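Local coordinates for protein adhesin LabA (Helicobacter pylori, PDB 6GMM) that acts as a lectin-type adhesin of the bacterial surface that recognises LacdiNAc sugars, probably helping attachment to the gastric mucosa, at residues K185-A188 and Q189-L192; A195-I198 and I199-N203. One frame throughout, in Å; residues are numbered along the deposited sequence.

Contact 1 of 2, residues K185-A188 and Q189-L192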
ATOM      1  N   LYS A 185      12.179 -18.477   0.184  1.00 27.31           N
ATOM      2  CA  LYS A 185      12.307 -17.530  -0.927  1.00 26.33           C
ATOM      3  C   LYS A 185      12.561 -16.112  -0.401  1.00 29.26           C
ATOM      4  O   LYS A 185      12.018 -15.717   0.646  1.00 27.33           O
ATOM      5  CB  LYS A 185      11.064 -17.542  -1.864  1.00 28.80           C
ATOM      6  CG  LYS A 185      10.671 -18.887  -2.499  1.00 41.54           C
ATOM      7  CD  LYS A 185      11.643 -19.366  -3.570  1.00 53.51           C
ATOM      8  CE  LYS A 185      11.249 -20.711  -4.126  1.00 68.68           C
ATOM      9  NZ  LYS A 185      12.373 -21.342  -4.877  1.00 81.58           N
ATOM     10  N   ASN A 186      13.406 -15.357  -1.121  1.00 26.53           N
ATOM     11  CA  ASN A 186      13.679 -13.956  -0.837  1.00 25.61           C
ATOM     12  C   ASN A 186      12.641 -13.254  -1.683  1.00 30.47           C
ATOM     13  O   ASN A 186      12.895 -12.892  -2.845  1.00 31.25           O
ATOM     14  CB  ASN A 186      15.091 -13.512  -1.258  1.00 26.05           C
ATOM     15  CG  ASN A 186      15.425 -12.110  -0.778  1.00 43.43           C
ATOM     16  OD1 ASN A 186      14.549 -11.362  -0.330  1.00 36.12           O
ATOM     17  ND2 ASN A 186      16.708 -11.721  -0.821  1.00 31.78           N
ATOM     18  N   ASN A 187      11.423 -13.168  -1.140  1.00 24.82           N
ATOM     19  CA  ASN A 187      10.312 -12.540  -1.839  1.00 23.31           C
ATOM     20  C   ASN A 187       9.465 -11.850  -0.809  1.00 27.70           C
ATOM     21  O   ASN A 187       9.523 -12.227   0.366  1.00 27.83           O
ATOM     22  CB  ASN A 187       9.555 -13.539  -2.718  1.00 19.78           C
ATOM     23  CG  ASN A 187       8.524 -14.425  -2.050  1.00 36.70           C
ATOM     24  OD1 ASN A 187       7.840 -14.056  -1.088  1.00 35.50           O
ATOM     25  ND2 ASN A 187       8.291 -15.580  -2.645  1.00 26.14           N
ATOM     26  N   ALA A 188       8.729 -10.819  -1.222  1.00 23.46           N
ATOM     27  CA  ALA A 188       7.917  -9.977  -0.348  1.00 22.97           C
ATOM     28  C   ALA A 188       6.818 -10.701   0.417  1.00 29.48           C
ATOM     29  O   ALA A 188       6.475 -10.254   1.506  1.00 29.56           O
ATOM     30  CB  ALA A 188       7.338  -8.827  -1.137  1.00 23.56           C
ATOM     31  N   GLN A 189       6.263 -11.803  -0.122  1.00 27.35           N
ATOM     32  CA  GLN A 189       5.205 -12.552   0.566  1.00 27.72           C
ATOM     33  C   GLN A 189       5.763 -13.193   1.835  1.00 31.55           C
ATOM     34  O   GLN A 189       5.184 -13.050   2.921  1.00 32.12           O
ATOM     35  CB  GLN A 189       4.636 -13.637  -0.353  1.00 30.20           C
ATOM     36  CG  GLN A 189       3.140 -13.810  -0.249  1.00 48.98           C
ATOM     37  CD  GLN A 189       2.645 -14.868  -1.201  1.00 73.54           C
ATOM     38  OE1 GLN A 189       3.107 -15.000  -2.342  1.00 71.59           O
ATOM     39  NE2 GLN A 189       1.677 -15.638  -0.752  1.00 69.15           N
ATOM     40  N   VAL A 190       6.905 -13.888   1.686  1.00 26.01           N
ATOM     41  CA  VAL A 190       7.639 -14.567   2.774  1.00 24.01           C
ATOM     42  C   VAL A 190       8.074 -13.539   3.826  1.00 24.65           C
ATOM     43  O   VAL A 190       7.793 -13.724   5.009  1.00 24.06           O
ATOM     44  CB  VAL A 190       8.844 -15.355   2.191  1.00 27.73           C
ATOM     45  CG1 VAL A 190       9.765 -15.891   3.283  1.00 26.99           C
ATOM     46  CG2 VAL A 190       8.362 -16.488   1.291  1.00 28.71           C
ATOM     47  N   LEU A 191       8.753 -12.463   3.393  1.00 19.45           N
ATOM     48  CA  LEU A 191       9.264 -11.410   4.279  1.00 18.74           C
ATOM     49  C   LEU A 191       8.182 -10.715   5.078  1.00 19.88           C
ATOM     50  O   LEU A 191       8.353 -10.537   6.282  1.00 19.84           O
ATOM     51  CB  LEU A 191      10.127 -10.409   3.510  1.00 19.14           C
ATOM     52  CG  LEU A 191      11.333 -11.054   2.826  1.00 23.63           C
ATOM     53  CD1 LEU A 191      12.084 -10.069   1.997  1.00 24.16           C
ATOM     54  CD2 LEU A 191      12.226 -11.776   3.836  1.00 27.36           C
ATOM     55  N   LEU A 192       7.050 -10.387   4.452  1.00 16.93           N
ATOM     56  CA  LEU A 192       5.933  -9.773   5.173  1.00 16.72           C
ATOM     57  C   LEU A 192       5.337 -10.715   6.218  1.00 22.20           C
ATOM     58  O   LEU A 192       4.863 -10.246   7.257  1.00 23.06           O
ATOM     59  CB  LEU A 192       4.858  -9.252   4.209  1.00 16.65           C
ATOM     60  CG  LEU A 192       5.246  -7.964   3.491  1.00 20.18           C
ATOM     61  CD1 LEU A 192       4.347  -7.727   2.349  1.00 21.49           C
ATOM     62  CD2 LEU A 192       5.247  -6.739   4.451  1.00 20.45           C
TER
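N187 sits at the N-cap of helix 188-205, and its side-chain oxygen takes the amide proton of V190. That bond, V190 N to N187 OD1, is 2.9 Å long and almost straight at 174°, with the donor tilted 21° from the plane of the carboxamide. The first torsion puts the group there: CG stands between the backbone N and the carbonyl carbon (chi1 82°), which brings OD1 over the start of the first turn, facing V190 N. The other end of the same carboxamide is held too, since ND2 donates to the carbonyl of T158, in the segment ahead of strand 161-165.

Two backbone bonds carry the helix on from the cap. L191 N meets N187 O at 3.1 Å, and L192 N reaches A188 O at 3.0 Å.

Apolar atoms close around these polar groups. V190 lies across the N187 side chain at about a right angle, its CG2 3.4 Å from N187 OD1, while its CG1 rests 3.5 Å from K185 O in the approach to the helix. L191 runs its CD1 up to N186 OD1 at 3.6 Å. N186 is the centre of an inverse gamma turn, and its ND2 donates to the carbonyl of A144 at the end of helix 128-145. A188, L191 and L192 turn their apolar groups to helix 57-76, with L191 also touching helix 128-145.

The chemistry is that of a classic N-cap: an uncharged amide satisfies a first-turn N-H and is itself tied, through T158 O, to a more distant part of the chain, fixing where the helix starts. N186 OD1, by contrast, is buried against a methyl with no polar partner in the model.

Contact 2 of 2, residues A195-I198 and I199-N203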
ATOM      1  N   ALA A 195       7.718 -10.538   9.106  1.00 17.73           N
ATOM      2  CA  ALA A 195       7.445  -9.284   9.802  1.00 16.96           C
ATOM      3  C   ALA A 195       6.211  -9.462  10.690  1.00 20.35           C
ATOM      4  O   ALA A 195       6.173  -8.900  11.780  1.00 19.22           O
ATOM      5  CB  ALA A 195       7.197  -8.183   8.788  1.00 16.77           C
ATOM      6  N   SER A 196       5.203 -10.244  10.229  1.00 17.41           N
ATOM      7  CA  SER A 196       3.973 -10.443  11.009  1.00 17.72           C
ATOM      8  C   SER A 196       4.220 -11.319  12.198  1.00 26.16           C
ATOM      9  O   SER A 196       3.648 -11.074  13.254  1.00 28.96           O
ATOM     10  CB  SER A 196       2.846 -11.004  10.148  1.00 19.73           C
ATOM     11  OG  SER A 196       1.635 -11.014  10.886  1.00 27.47           O
ATOM     12  N   THR A 197       5.114 -12.322  12.053  1.00 22.09           N
ATOM     13  CA  THR A 197       5.496 -13.221  13.130  1.00 20.43           C
ATOM     14  C   THR A 197       6.115 -12.433  14.272  1.00 22.39           C
ATOM     15  O   THR A 197       5.771 -12.693  15.434  1.00 22.59           O
ATOM     16  CB  THR A 197       6.428 -14.314  12.614  1.00 24.85           C
ATOM     17  OG1 THR A 197       5.688 -15.147  11.724  1.00 27.25           O
ATOM     18  CG2 THR A 197       7.017 -15.176  13.751  1.00 18.62           C
ATOM     19  N   ILE A 198       7.040 -11.504  13.965  1.00 17.50           N
ATOM     20  CA  ILE A 198       7.675 -10.663  14.983  1.00 17.51           C
ATOM     21  C   ILE A 198       6.614  -9.960  15.844  1.00 21.12           C
ATOM     22  O   ILE A 198       6.547 -10.235  17.017  1.00 21.43           O
ATOM     23  CB  ILE A 198       8.641  -9.626  14.355  1.00 18.77           C
ATOM     24  CG1 ILE A 198       9.878 -10.310  13.713  1.00 18.44           C
ATOM     25  CG2 ILE A 198       9.042  -8.561  15.404  1.00 17.56           C
ATOM     26  CD1 ILE A 198      10.745  -9.366  12.897  1.00 17.39           C
ATOM     27  N   ILE A 199       5.755  -9.124  15.226  1.00 21.48           N
ATOM     28  CA  ILE A 199       4.742  -8.290  15.868  1.00 22.33           C
ATOM     29  C   ILE A 199       3.632  -9.125  16.494  1.00 24.37           C
ATOM     30  O   ILE A 199       3.285  -8.880  17.652  1.00 22.45           O
ATOM     31  CB  ILE A 199       4.200  -7.182  14.900  1.00 25.87           C
ATOM     32  CG1 ILE A 199       5.344  -6.509  14.081  1.00 26.29           C
ATOM     33  CG2 ILE A 199       3.375  -6.125  15.652  1.00 26.71           C
ATOM     34  CD1 ILE A 199       6.343  -5.568  14.878  1.00 34.10           C
ATOM     35  N   THR A 200       3.087 -10.116  15.753  1.00 20.13           N
ATOM     36  CA  THR A 200       2.024 -10.975  16.299  1.00 20.28           C
ATOM     37  C   THR A 200       2.521 -11.708  17.554  1.00 23.12           C
ATOM     38  O   THR A 200       1.838 -11.616  18.582  1.00 21.94           O
ATOM     39  CB  THR A 200       1.418 -11.891  15.232  1.00 27.96           C
ATOM     40  OG1 THR A 200       1.047 -11.068  14.116  1.00 32.75           O
ATOM     41  CG2 THR A 200       0.186 -12.623  15.730  1.00 22.67           C
ATOM     42  N   THR A 201       3.745 -12.358  17.490  1.00 20.38           N
ATOM     43  CA  THR A 201       4.306 -13.085  18.649  1.00 21.31           C
ATOM     44  C   THR A 201       4.563 -12.124  19.814  1.00 26.90           C
ATOM     45  O   THR A 201       4.193 -12.447  20.945  1.00 28.59           O
ATOM     46  CB  THR A 201       5.528 -13.952  18.278  1.00 23.80           C
ATOM     47  OG1 THR A 201       5.283 -14.646  17.043  1.00 26.32           O
ATOM     48  CG2 THR A 201       5.832 -14.967  19.329  1.00 20.04           C
ATOM     49  N   LEU A 202       5.142 -10.928  19.530  1.00 22.97           N
ATOM     50  CA  LEU A 202       5.414  -9.901  20.544  1.00 23.72           C
ATOM     51  C   LEU A 202       4.133  -9.485  21.246  1.00 28.70           C
ATOM     52  O   LEU A 202       4.089  -9.422  22.470  1.00 29.35           O
ATOM     53  CB  LEU A 202       6.007  -8.645  19.882  1.00 24.03           C
ATOM     54  CG  LEU A 202       7.250  -7.973  20.486  1.00 30.53           C
ATOM     55  CD1 LEU A 202       7.365  -6.535  20.010  1.00 31.32           C
ATOM     56  CD2 LEU A 202       7.301  -8.024  22.036  1.00 36.33           C
ATOM     57  N   ASN A 203       3.096  -9.200  20.463  1.00 26.06           N
ATOM     58  CA  ASN A 203       1.821  -8.709  20.952  1.00 27.05           C
ATOM     59  C   ASN A 203       1.078  -9.706  21.817  1.00 33.26           C
ATOM     60  O   ASN A 203       0.614  -9.308  22.890  1.00 33.51           O
ATOM     61  CB  ASN A 203       0.962  -8.212  19.792  1.00 22.89           C
ATOM     62  CG  ASN A 203      -0.291  -7.500  20.223  1.00 44.64           C
ATOM     63  OD1 ASN A 203      -0.261  -6.477  20.931  1.00 31.07           O
ATOM     64  ND2 ASN A 203      -1.419  -8.043  19.810  1.00 39.28           N
TER
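From A195 to N203 the backbone is regular helix, each amide pointing back four residues, although the bond from I199 N to A195 O is weak and stretched to 3.5 Å. L202 N to I198 O, at 3.0 Å, is an ordinary member of the series.

Two threonines add a second donor to the carbonyl that their own amide already uses. T200 N comes to S196 O nearly along the C=O axis, and T200 OG1 arrives at 2.7 Å from above the carbonyl plane. One residue further on, T201 OG1 donates to T197 O at 2.6 Å while T201 N approaches the same oxygen at 2.9 Å, the two donors reaching it from opposite faces of its plane. In both threonines the hydroxyl lies opposite the residue's own C and next to its N (chi1 -52° in T200, -43° in T201), a setting that swings it back toward the preceding turn. Each of these carbonyl oxygens is therefore gripped twice by one residue. T197 follows the same habit, its OG1 donating to the carbonyl of E193, and its CG2 lies alongside T201 OG1 at 3.8 Å with the two side chains pointing the same way.

Between the isoleucines the apolar contact runs from I198 CG2 to I199 CD1, at 4.1 Å. I199 CG1 also comes close to the backbone of the preceding turn, 3.4 Å from A195 O.

Three helices surround this part of the chain, and I198 touches two of them. Helix 57-76 takes A195, I198 and L202, the last two through W73 and L72; helix 128-145 receives I198 on I141 and T201 on N130, K133 and I134; and helix 239-264 packs I242, I245 and Q246 against I199.

Overall arrangement
Contacts 1 and 2 follow one another along helix 188-205, contact 1 at its N-terminal start just after strand 181-185 and contact 2 further on toward its C-terminal end; their centres are about 15 Å apart. They do not touch each other beyond this shared helix. Both face helices 57-76, 128-145 and 239-264, so the same bundle of neighbours grips the helix along its length, and both belong to the SabA-like N-terminal extracellular adhesion domain. Contact 1 marks where the chain passes from the sheet of strands 161-165 and 181-185 into the helix, whereas contact 2 lies in the body of that helix.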